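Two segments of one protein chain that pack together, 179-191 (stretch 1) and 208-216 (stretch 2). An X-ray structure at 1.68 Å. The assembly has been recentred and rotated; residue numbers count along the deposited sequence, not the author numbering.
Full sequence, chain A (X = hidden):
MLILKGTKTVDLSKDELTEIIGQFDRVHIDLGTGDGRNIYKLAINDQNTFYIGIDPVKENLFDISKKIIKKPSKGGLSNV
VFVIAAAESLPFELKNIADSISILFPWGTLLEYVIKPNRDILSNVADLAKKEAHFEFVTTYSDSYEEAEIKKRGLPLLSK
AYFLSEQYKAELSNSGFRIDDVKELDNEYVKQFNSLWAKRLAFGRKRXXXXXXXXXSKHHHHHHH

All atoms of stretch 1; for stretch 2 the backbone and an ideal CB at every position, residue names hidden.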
# COMPACT_ATOMS: atom_id res chain seq x y z
N ILE A 179 -13.19 -5.78 9.37
CA ILE A 179 -12.18 -5.60 10.41
C ILE A 179 -12.07 -6.81 11.32
O ILE A 179 -13.07 -7.26 11.90
CB ILE A 179 -12.51 -4.37 11.30
CG1 ILE A 179 -12.53 -3.10 10.44
CG2 ILE A 179 -11.47 -4.23 12.40
CD1 ILE A 179 -12.92 -1.84 11.23
N ASP A 180 -10.86 -7.36 11.45
CA ASP A 180 -10.63 -8.50 12.32
C ASP A 180 -9.83 -8.09 13.55
O ASP A 180 -9.88 -8.76 14.59
CB ASP A 180 -9.88 -9.61 11.59
CG ASP A 180 -10.70 -10.23 10.49
OD1 ASP A 180 -11.90 -10.50 10.72
OD2 ASP A 180 -10.15 -10.46 9.40
N ASP A 181 -9.10 -6.98 13.44
CA ASP A 181 -8.31 -6.51 14.57
C ASP A 181 -7.95 -5.03 14.48
O ASP A 181 -7.78 -4.49 13.39
CB ASP A 181 -7.01 -7.31 14.66
CG ASP A 181 -6.21 -6.98 15.91
OD1 ASP A 181 -6.64 -7.37 17.01
OD2 ASP A 181 -5.15 -6.33 15.79
N VAL A 182 -7.86 -4.39 15.64
CA VAL A 182 -7.48 -2.98 15.73
C VAL A 182 -6.41 -2.92 16.82
O VAL A 182 -6.67 -3.28 17.97
CB VAL A 182 -8.65 -2.07 16.12
CG1 VAL A 182 -8.16 -0.63 16.30
CG2 VAL A 182 -9.73 -2.12 15.06
N LYS A 183 -5.21 -2.48 16.45
CA LYS A 183 -4.12 -2.41 17.41
C LYS A 183 -3.43 -1.05 17.41
O LYS A 183 -3.20 -0.47 16.35
CB LYS A 183 -3.09 -3.50 17.09
CG LYS A 183 -1.96 -3.64 18.10
CD LYS A 183 -1.07 -4.82 17.75
CE LYS A 183 0.01 -5.05 18.80
NZ LYS A 183 0.87 -6.22 18.45
N GLU A 184 -3.11 -0.55 18.60
CA GLU A 184 -2.41 0.72 18.71
C GLU A 184 -0.92 0.39 18.77
O GLU A 184 -0.48 -0.35 19.66
CB GLU A 184 -2.86 1.47 19.97
CG GLU A 184 -2.28 2.87 20.10
CD GLU A 184 -2.97 3.70 21.17
OE1 GLU A 184 -2.54 4.85 21.41
OE2 GLU A 184 -3.95 3.20 21.77
N LEU A 185 -0.15 0.93 17.83
CA LEU A 185 1.28 0.68 17.77
C LEU A 185 2.09 1.90 18.20
O LEU A 185 1.57 3.01 18.23
CB LEU A 185 1.65 0.26 16.34
CG LEU A 185 0.89 -0.96 15.83
CD1 LEU A 185 0.99 -1.06 14.31
CD2 LEU A 185 1.43 -2.22 16.50
N ASP A 186 3.37 1.69 18.54
CA ASP A 186 4.22 2.78 18.99
C ASP A 186 5.34 3.16 18.02
O ASP A 186 5.51 2.56 16.96
CB ASP A 186 4.84 2.46 20.36
CG ASP A 186 5.59 1.13 20.38
OD1 ASP A 186 6.12 0.71 19.33
OD2 ASP A 186 5.67 0.51 21.46
N ASN A 187 6.11 4.19 18.39
CA ASN A 187 7.21 4.64 17.55
C ASN A 187 8.19 3.52 17.25
O ASN A 187 8.66 3.39 16.12
CB ASN A 187 7.96 5.81 18.21
CG ASN A 187 7.15 7.08 18.25
OD1 ASN A 187 7.55 8.11 17.68
ND2 ASN A 187 6.02 7.04 18.94
N GLU A 188 8.52 2.71 18.26
CA GLU A 188 9.47 1.62 18.06
C GLU A 188 9.05 0.73 16.90
O GLU A 188 9.87 0.33 16.07
CB GLU A 188 9.60 0.77 19.33
CG GLU A 188 10.81 -0.14 19.31
CD GLU A 188 10.80 -1.18 20.41
OE1 GLU A 188 10.46 -0.83 21.56
OE2 GLU A 188 11.14 -2.34 20.12
N TYR A 189 7.76 0.40 16.85
CA TYR A 189 7.24 -0.45 15.79
C TYR A 189 7.45 0.16 14.40
O TYR A 189 7.72 -0.55 13.42
CB TYR A 189 5.75 -0.69 15.99
CG TYR A 189 5.16 -1.50 14.87
CD1 TYR A 189 5.37 -2.88 14.81
CD2 TYR A 189 4.48 -0.88 13.82
CE1 TYR A 189 4.93 -3.62 13.73
CE2 TYR A 189 4.03 -1.62 12.72
CZ TYR A 189 4.26 -2.99 12.69
OH TYR A 189 3.86 -3.73 11.60
N VAL A 190 7.31 1.48 14.31
CA VAL A 190 7.45 2.17 13.03
C VAL A 190 8.90 2.29 12.58
O VAL A 190 9.18 2.50 11.40
CB VAL A 190 6.80 3.57 13.12
CG1 VAL A 190 6.91 4.31 11.79
CG2 VAL A 190 5.33 3.42 13.53
N LYS A 191 9.83 2.13 13.52
CA LYS A 191 11.25 2.23 13.19
C LYS A 191 11.72 1.15 12.22
O LYS A 191 12.82 1.25 11.67
CB LYS A 191 12.09 2.17 14.47
CG LYS A 191 11.92 3.38 15.37
CD LYS A 191 12.89 3.35 16.55
CE LYS A 191 12.72 4.59 17.42
NZ LYS A 191 13.67 4.60 18.56
N UNK A 208 0.88 8.17 18.41
CA UNK A 208 0.07 6.97 18.40
C UNK A 208 -0.19 6.56 16.96
O UNK A 208 -0.52 7.40 16.12
CB UNK A 208 -1.24 7.19 19.15
N UNK A 209 -0.02 5.27 16.68
CA UNK A 209 -0.27 4.72 15.35
C UNK A 209 -1.36 3.67 15.54
O UNK A 209 -1.40 2.99 16.57
CB UNK A 209 0.99 4.13 14.72
N UNK A 210 -2.24 3.55 14.56
CA UNK A 210 -3.33 2.59 14.65
C UNK A 210 -3.39 1.70 13.43
O UNK A 210 -3.35 2.19 12.30
CB UNK A 210 -4.67 3.31 14.83
N UNK A 211 -3.47 0.40 13.65
CA UNK A 211 -3.57 -0.53 12.53
C UNK A 211 -4.91 -1.21 12.55
O UNK A 211 -5.25 -1.89 13.52
CB UNK A 211 -2.45 -1.57 12.57
N UNK A 212 -5.69 -0.99 11.50
CA UNK A 212 -6.98 -1.64 11.35
C UNK A 212 -6.69 -2.69 10.28
O UNK A 212 -6.27 -2.35 9.17
CB UNK A 212 -8.11 -0.68 10.97
N UNK A 213 -6.88 -3.96 10.61
CA UNK A 213 -6.60 -5.01 9.65
C UNK A 213 -7.73 -6.02 9.61
O UNK A 213 -8.57 -6.06 10.52
CB UNK A 213 -5.28 -5.70 9.99
N UNK A 214 -7.75 -6.84 8.57
CA UNK A 214 -8.80 -7.83 8.43
C UNK A 214 -8.78 -8.47 7.06
O UNK A 214 -7.73 -8.56 6.42
CB UNK A 214 -10.17 -7.20 8.69
N UNK A 215 -9.95 -8.93 6.60
CA UNK A 215 -10.04 -9.56 5.29
C UNK A 215 -11.04 -8.82 4.41
O UNK A 215 -11.89 -8.10 4.91
CB UNK A 215 -10.44 -11.03 5.43
N UNK A 216 -10.93 -9.01 3.10
CA UNK A 216 -11.82 -8.34 2.17
C UNK A 216 -12.98 -9.25 1.77
O UNK A 216 -12.77 -10.47 1.67
CB UNK A 216 -11.05 -7.89 0.93

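The two segments form an antiparallel pair of strands, with alternate side chains on opposite faces and a helical turn following the first strand.

Position 208 lies just before the strand. Its CB points sideways, 3.5 Å from E184 OE1, so a short polar residue able to donate would suit it. It is S208, whose OG lies 3.0 Å from E184 OE1.

At 209 the backbone is tied to L185 in both directions, and the CB falls on the face of L185, 4.6 Å from V190 CG2. The helical turn overhangs this face, so a large apolar group, aliphatic or aromatic, could fill the space beneath it. F209 does so: V190 CG2 sits over its ring face, 3.4 Å from the centroid, in a CH-pi contact, while F209 CB meets L185 CB at 4.2 Å.

Position 210 turns to the other face, beside E184 and V182. Many residues, including beta-branched and aromatic ones, would fit its extended backbone. F210 is found, its CE1 3.5 Å from E184 CD.

Position 211 shares its face with K183, L185 and D181, and its CB is 3.9 Å from L185 CD1. A long chain could cover the leucine and still reach polar surroundings; with D181 nearby, a basic end is plausible, though K183 would argue for an acidic one. R211 lays one guanidinium face over L185 CD1. Its NH2 comes 4.4 Å from K183 NZ, a like-charge approach, but water 2 links R211 NH2 (3.0 Å) to D181 OD2 (2.5 Å).

Position 212 points to the face of V182, its CB 4.6 Å from V182 CG2 and 5.0 Å from I179 CD1. A compact aliphatic group is expected, beta-branched by preference in a strand. V212 CG1 packs against I179 CG1 at 3.6 Å.

Position 213 returns to the D181 face, where small or polar residues fit. S213 places OG 2.8 Å from water 1, which also contacts D181 OD2 at 2.9 Å. Its carbonyl O accepts from both D180 N (2.8 Å) and D181 N (3.1 Å), the mark of the bulge.

At 214 an ideal CB would lie 2.8 Å from D180 N, a clash, and phi/psi of 169/-152 also favours glycine. G214 leaves free the space an ideal CB would take from D180 N and I179 CA; its CA also lies 3.1 Å from D180 OD2.

Position 215 has its CB sideways, 4.0 Å from D180 OD2, inviting a donor or a positive charge. H215 ND1 donates to D180 OD2 at 2.7 Å.

Position 216 meets nothing of stretch 1, so contact imposes no choice; it is V216.

Stretch 2 208-216: SFFRVSGHV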
# COMPACT_ATOMS: atom_id res chain seq x y z
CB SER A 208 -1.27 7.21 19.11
OG SER A 208 -1.09 7.36 20.51
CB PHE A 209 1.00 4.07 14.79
CG PHE A 209 2.16 5.01 14.66
CD1 PHE A 209 2.40 5.69 13.47
CD2 PHE A 209 3.02 5.23 15.74
CE1 PHE A 209 3.47 6.58 13.36
CE2 PHE A 209 4.09 6.12 15.64
CZ PHE A 209 4.32 6.79 14.44
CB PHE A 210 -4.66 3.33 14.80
CG PHE A 210 -4.72 4.21 16.01
CD1 PHE A 210 -4.93 3.67 17.27
CD2 PHE A 210 -4.52 5.58 15.88
CE1 PHE A 210 -4.92 4.49 18.40
CE2 PHE A 210 -4.52 6.41 17.00
CZ PHE A 210 -4.72 5.86 18.26
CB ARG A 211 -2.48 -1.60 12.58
CG ARG A 211 -2.62 -2.64 11.46
CD ARG A 211 -1.48 -3.64 11.48
NE ARG A 211 -1.51 -4.47 12.68
CZ ARG A 211 -0.44 -5.06 13.20
NH1 ARG A 211 0.75 -4.92 12.63
NH2 ARG A 211 -0.56 -5.81 14.29
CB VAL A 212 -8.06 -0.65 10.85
CG1 VAL A 212 -9.34 -1.40 10.52
CG2 VAL A 212 -8.34 0.39 11.92
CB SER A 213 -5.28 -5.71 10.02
OG SER A 213 -5.32 -6.23 11.33
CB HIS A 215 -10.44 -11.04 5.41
CG HIS A 215 -11.76 -11.27 6.08
ND1 HIS A 215 -11.94 -11.11 7.44
CD2 HIS A 215 -12.96 -11.66 5.59
CE1 HIS A 215 -13.19 -11.40 7.75
NE2 HIS A 215 -13.83 -11.74 6.65
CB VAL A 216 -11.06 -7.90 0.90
CG1 VAL A 216 -11.93 -6.99 0.06
CG2 VAL A 216 -9.77 -7.19 1.29
O HOH W 1 -4.42 -4.78 13.50
O HOH W 2 -2.88 -7.37 15.32
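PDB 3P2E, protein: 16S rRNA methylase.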